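Local coordinates for protein SmhB (Serratia marcescens, PDB 6ZZ5) that is one component, here in its soluble form, of Smh, a tripartite alpha-pore-forming toxin, at residues H63-I68 with T126-L130; Q18-I22 with Q270-A274. All blocks are in the same frame, centred on the assembly; numbering follows the deposited sequence.

Interaction 1 of 2, residues H63-I68 with T126-L130; sequences HYLKDI and TIGSL
With CG swung anti to the backbone N in both His63 (chi1 176°) and Leu130 (chi1 172°), the histidine ring and the leucine branch reach out from facing helices and run alongside one another in opposite senses. Leu130 CD1 stops at the edge of the His63 ring, near its plane and 4.1 Å from CD2. The other methyl, Leu130 CD2, lies 3.8 Å from Ile68 CD1 and also packs against CB of Tyr64, close to the edge of the phenol ring. Ile68 also passes Thr126, its CG1 3.8 Å from the methyl CG2. The hydroxyl of Thr126 takes no part, being bonded to Asn122 O one turn back. Ile127 is modelled in two conformations, so its contact is less certain; in one of them CD1 touches both Ile68 CD1 and the edge of the Tyr64 ring.

The polar part of the contact centres on His63. ND1 donates to the anti lone pair of Asp67 OD2 at 2.6 Å, almost in the ring plane. NE2 lies 2.7 Å from a water that in turn donates to Thr126 O, bridging the helices where no direct hydrogen bond does. Two partners in the ring plane, one on each nitrogen, fix its rotation, and the carboxylate would be expected to raise the basicity of the imidazole. The segment 63-68 contains a wider pi-type turn, Ile68 N bonding chiefly to Tyr64 O but weakly to His63 O. The segment axes approach to 11.4 Å at 165°, the nearly antiparallel packing of neighbouring long helices in the elongated bundle of HBL-type alpha-pore-forming toxins.

Interaction 2 of 2, residues Q18-I22 with Q270-A274; sequences QALHI and QAQSA
Gln270 lays its side-chain amide across the ring of His21, in an antiparallel helix pair of the long bundle whose segment axes approach to 9.6 Å. The oxygen OE1 sits over the centre of one ring face, 3.2 Å above the plane. Amide and ring are turned 47° against each other, and the His21 NE2 to OE1 approach has too poor an angle for a hydrogen bond. The bend in the Gln270 chain at chi2 (-69°) folds the amide back onto the histidine, while its CB packs beside CG1 of Ile22. Beyond this, Ile22 CD1 extends toward the backbone at Ala271 N and comes within 4.2 Å of Ala274 CB.

Gln18, one turn before Ile22, bends in turn and spreads its amide over the backbone of 270-274. Its OE1 lies close against CA and CB of Ala274, its CG rests near Ser273 CB, and its NE2 is 3.0 Å from Gln270 O, the carbonyl that already accepts Ala274 N within the helix. A water links the two glutamine side chains: it accepts from Gln18 NE2 at 2.9 Å and donates to Gln270 OE1, giving the latter a partner besides the ring face.

In the next shell, Ile177 of helix 156-184 and Ile216 of strand 216-221 touch His21, and Asp174 borders Gln270. Asn131 and Leu134 of helix 99-151 back Ala271. The side chain of Ser273 lies about 3 Å from a 1,2-ethanediol, probably from the crystallisation liquor. Back at the helix interface, Gln18 OE1 stands 3.2 Å from the methyl carbon CB of Ala274.

In the fold
From the N terminus, helix 4-30 supplies 18-22, and helix 44-92, which follows it, supplies 63-68. The partner of 63-68 comes with helix 99-151, so interaction 1 closes a short, mainly helical loop of 57 residues. Interaction 2 closes only when helix 252-300 returns to the first helix, enclosing interaction 1 as well as helix 156-184 and strands 191-196 and 216-221. The contacts nest without crossing, and their centres are 11 Å apart. They meet through Tyr64 and Ile127: Tyr64 OH packs 3.3 Å from Ile22 CG2 and also against Ala19, while Ile127 lies against Ala271 and Ala274. Four helices, 4-30, 44-92, 99-151 and 252-300, are thereby joined mid-bundle.

Interaction 1 of 2, residues H63-I68 with T126-L130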
loop_
_atom_site.group_PDB
_atom_site.type_symbol
_atom_site.label_atom_id
_atom_site.label_comp_id
_atom_site.label_asym_id
_atom_site.label_seq_id
_atom_site.Cartn_x
_atom_site.Cartn_y
_atom_site.Cartn_z
ATOM N N HIS A 63 10.475 3.744 7.881
ATOM C CA HIS A 63 10.194 5.122 7.386
ATOM C C HIS A 63 8.764 5.160 6.797
ATOM O O HIS A 63 7.978 6.069 7.106
ATOM C CB HIS A 63 11.276 5.545 6.415
ATOM C CG HIS A 63 11.012 6.878 5.805
ATOM N ND1 HIS A 63 10.722 8.015 6.589
ATOM C CD2 HIS A 63 10.975 7.260 4.512
ATOM C CE1 HIS A 63 10.550 9.041 5.780
ATOM N NE2 HIS A 63 10.692 8.587 4.500
ATOM N N TYR A 64 8.409 4.171 5.989
ATOM C CA TYR A 64 7.032 4.074 5.465
ATOM C C TYR A 64 6.057 4.059 6.646
ATOM O O TYR A 64 5.092 4.884 6.702
ATOM C CB TYR A 64 6.797 2.864 4.550
ATOM C CG TYR A 64 5.359 2.922 4.134
ATOM C CD1 TYR A 64 4.955 3.756 3.105
ATOM C CD2 TYR A 64 4.397 2.222 4.826
ATOM C CE1 TYR A 64 3.609 3.903 2.807
ATOM C CE2 TYR A 64 3.064 2.308 4.496
ATOM C CZ TYR A 64 2.668 3.199 3.516
ATOM O OH TYR A 64 1.341 3.370 3.205
ATOM N N LEU A 65 6.269 3.123 7.579
ATOM C CA LEU A 65 5.267 2.815 8.627
ATOM C C LEU A 65 5.101 4.049 9.521
ATOM O O LEU A 65 3.955 4.354 9.876
ATOM C CB LEU A 65 5.692 1.604 9.451
ATOM C CG LEU A 65 5.603 0.251 8.731
ATOM C CD1 LEU A 65 6.223 -0.868 9.587
ATOM C CD2 LEU A 65 4.149 -0.117 8.453
ATOM N N LYS A 66 6.198 4.690 9.909
ATOM C CA LYS A 66 6.207 5.699 10.978
ATOM C C LYS A 66 5.907 7.057 10.358
ATOM O O LYS A 66 5.270 7.915 11.008
ATOM C CB LYS A 66 7.522 5.679 11.782
ATOM C CG LYS A 66 7.723 4.480 12.708
ATOM C CD LYS A 66 6.565 4.176 13.703
ATOM C CE LYS A 66 6.625 2.830 14.421
ATOM N NZ LYS A 66 5.637 1.842 13.899
ATOM N N ASP A 67 6.337 7.305 9.132
ATOM C CA ASP A 67 6.354 8.714 8.659
ATOM C C ASP A 67 5.361 8.846 7.521
ATOM O O ASP A 67 4.974 9.956 7.227
ATOM C CB ASP A 67 7.767 9.161 8.253
ATOM C CG ASP A 67 8.804 9.029 9.336
ATOM O OD1 ASP A 67 8.498 9.392 10.491
ATOM O OD2 ASP A 67 9.899 8.567 9.026
ATOM N N ILE A 68 5.031 7.770 6.809
ATOM C CA ILE A 68 4.208 7.956 5.583
ATOM C C ILE A 68 2.791 7.461 5.816
ATOM O O ILE A 68 1.834 8.238 5.464
ATOM C CB ILE A 68 4.881 7.342 4.335
ATOM C CG1 ILE A 68 6.288 7.906 4.166
ATOM C CG2 ILE A 68 3.995 7.524 3.111
ATOM C CD1 ILE A 68 7.041 7.293 3.011
ATOM N N THR A 126 7.303 12.557 -0.620
ATOM C CA THR A 126 7.947 11.743 0.416
ATOM C C THR A 126 7.989 10.280 -0.066
ATOM O O THR A 126 9.086 9.628 0.040
ATOM C CB THR A 126 7.250 11.851 1.776
ATOM O OG1 THR A 126 7.279 13.239 2.092
ATOM C CG2 THR A 126 7.964 11.064 2.851
ATOM N N ILE A 127 6.889 9.778 -0.587
ATOM C CA ILE A 127 6.865 8.357 -1.066
ATOM C C ILE A 127 7.723 8.250 -2.337
ATOM O O ILE A 127 8.362 7.201 -2.503
ATOM C CB ILE A 127 5.427 7.773 -1.195
ATOM C CG1 ILE A 127 5.424 6.251 -1.391
ATOM C CG2 ILE A 127 4.624 8.378 -2.332
ATOM C CD1 ILE A 127 6.227 5.469 -0.433
ATOM N N GLY A 128 7.748 9.269 -3.192
ATOM C CA GLY A 128 8.632 9.364 -4.364
ATOM C C GLY A 128 10.098 9.230 -3.970
ATOM O O GLY A 128 10.843 8.454 -4.614
ATOM N N SER A 129 10.518 9.894 -2.904
ATOM C CA SER A 129 11.934 9.857 -2.429
ATOM C C SER A 129 12.235 8.448 -1.909
ATOM O O SER A 129 13.315 7.917 -2.179
ATOM C CB SER A 129 12.198 10.865 -1.347
ATOM O OG SER A 129 12.150 12.157 -1.884
ATOM N N LEU A 130 11.276 7.847 -1.223
ATOM C CA LEU A 130 11.453 6.504 -0.631
ATOM C C LEU A 130 11.548 5.483 -1.773
ATOM O O LEU A 130 12.440 4.639 -1.730
ATOM C CB LEU A 130 10.312 6.177 0.323
ATOM C CG LEU A 130 10.326 4.726 0.822
ATOM C CD1 LEU A 130 11.624 4.424 1.595
ATOM C CD2 LEU A 130 9.084 4.405 1.622
HETATM O O HOH W 1 10.952 9.573 2.022
#

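Interaction 2 of 2, residues Q18-I22 with Q270-A274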
loop_
_atom_site.group_PDB
_atom_site.type_symbol
_atom_site.label_atom_id
_atom_site.label_comp_id
_atom_site.label_asym_id
_atom_site.label_seq_id
_atom_site.Cartn_x
_atom_site.Cartn_y
_atom_site.Cartn_z
ATOM N N GLN A 18 -4.264 0.466 -1.145
ATOM C CA GLN A 18 -2.823 0.225 -1.428
ATOM C C GLN A 18 -1.994 0.416 -0.163
ATOM O O GLN A 18 -1.054 -0.372 0.052
ATOM C CB GLN A 18 -2.309 1.092 -2.573
ATOM C CG GLN A 18 -1.000 0.572 -3.150
ATOM C CD GLN A 18 0.187 1.010 -2.332
ATOM O OE1 GLN A 18 0.190 2.076 -1.705
ATOM N NE2 GLN A 18 1.242 0.197 -2.364
ATOM N N ALA A 19 -2.308 1.423 0.649
ATOM C CA ALA A 19 -1.566 1.738 1.869
ATOM C C ALA A 19 -1.581 0.522 2.817
ATOM O O ALA A 19 -0.565 0.270 3.459
ATOM C CB ALA A 19 -2.080 2.991 2.509
ATOM N N LEU A 20 -2.687 -0.169 2.938
ATOM C CA LEU A 20 -2.765 -1.390 3.785
ATOM C C LEU A 20 -1.879 -2.505 3.253
ATOM O O LEU A 20 -1.237 -3.223 4.044
ATOM C CB LEU A 20 -4.207 -1.856 3.848
ATOM C CG LEU A 20 -5.132 -0.928 4.646
ATOM C CD1 LEU A 20 -6.491 -1.520 4.714
ATOM C CD2 LEU A 20 -4.610 -0.678 6.046
ATOM N N HIS A 21 -1.768 -2.598 1.952
ATOM C CA HIS A 21 -0.921 -3.632 1.304
ATOM C C HIS A 21 0.554 -3.317 1.592
ATOM O O HIS A 21 1.302 -4.191 2.090
ATOM C CB HIS A 21 -1.261 -3.646 -0.198
ATOM C CG HIS A 21 -0.605 -4.725 -0.987
ATOM N ND1 HIS A 21 -0.884 -4.941 -2.351
ATOM C CD2 HIS A 21 0.266 -5.690 -0.597
ATOM C CE1 HIS A 21 -0.143 -5.966 -2.757
ATOM N NE2 HIS A 21 0.576 -6.435 -1.694
ATOM N N ILE A 22 1.018 -2.095 1.277
ATOM C CA ILE A 22 2.428 -1.719 1.566
ATOM C C ILE A 22 2.689 -1.768 3.081
ATOM O O ILE A 22 3.766 -2.247 3.480
ATOM C CB ILE A 22 2.860 -0.390 0.891
ATOM C CG1 ILE A 22 4.344 -0.114 1.177
ATOM C CG2 ILE A 22 2.002 0.809 1.278
ATOM C CD1 ILE A 22 4.940 0.995 0.321
ATOM N N GLN A 270 6.028 -2.263 -4.177
ATOM C CA GLN A 270 4.950 -1.710 -3.344
ATOM C C GLN A 270 5.092 -0.185 -3.273
ATOM O O GLN A 270 4.068 0.539 -3.341
ATOM C CB GLN A 270 4.998 -2.339 -1.962
ATOM C CG GLN A 270 4.795 -3.836 -1.984
ATOM C CD GLN A 270 3.362 -4.066 -2.368
ATOM O OE1 GLN A 270 2.440 -3.496 -1.788
ATOM N NE2 GLN A 270 3.179 -4.739 -3.458
ATOM N N ALA A 271 6.303 0.325 -3.143
ATOM C CA ALA A 271 6.539 1.784 -3.021
ATOM C C ALA A 271 6.141 2.469 -4.331
ATOM O O ALA A 271 5.566 3.558 -4.252
ATOM C CB ALA A 271 7.975 2.101 -2.639
ATOM N N GLN A 272 6.404 1.833 -5.468
ATOM C CA GLN A 272 6.031 2.383 -6.796
ATOM C C GLN A 272 4.498 2.524 -6.847
ATOM O O GLN A 272 3.996 3.558 -7.287
ATOM C CB GLN A 272 6.626 1.567 -7.922
ATOM C CG GLN A 272 6.385 2.171 -9.320
ATOM C CD GLN A 272 7.289 3.363 -9.561
ATOM O OE1 GLN A 272 8.506 3.225 -9.578
ATOM N NE2 GLN A 272 6.714 4.534 -9.646
ATOM N N SER A 273 3.779 1.505 -6.420
ATOM C CA SER A 273 2.293 1.505 -6.394
ATOM C C SER A 273 1.800 2.581 -5.442
ATOM O O SER A 273 0.780 3.259 -5.773
ATOM C CB SER A 273 1.702 0.150 -6.038
ATOM O OG SER A 273 2.191 -0.814 -6.981
ATOM N N ALA A 274 2.508 2.805 -4.351
ATOM C CA ALA A 274 2.148 3.899 -3.423
ATOM C C ALA A 274 2.381 5.268 -4.092
ATOM O O ALA A 274 1.549 6.184 -3.887
ATOM C CB ALA A 274 2.875 3.768 -2.104
HETATM O O HOH W 2 0.911 -2.461 -3.460
#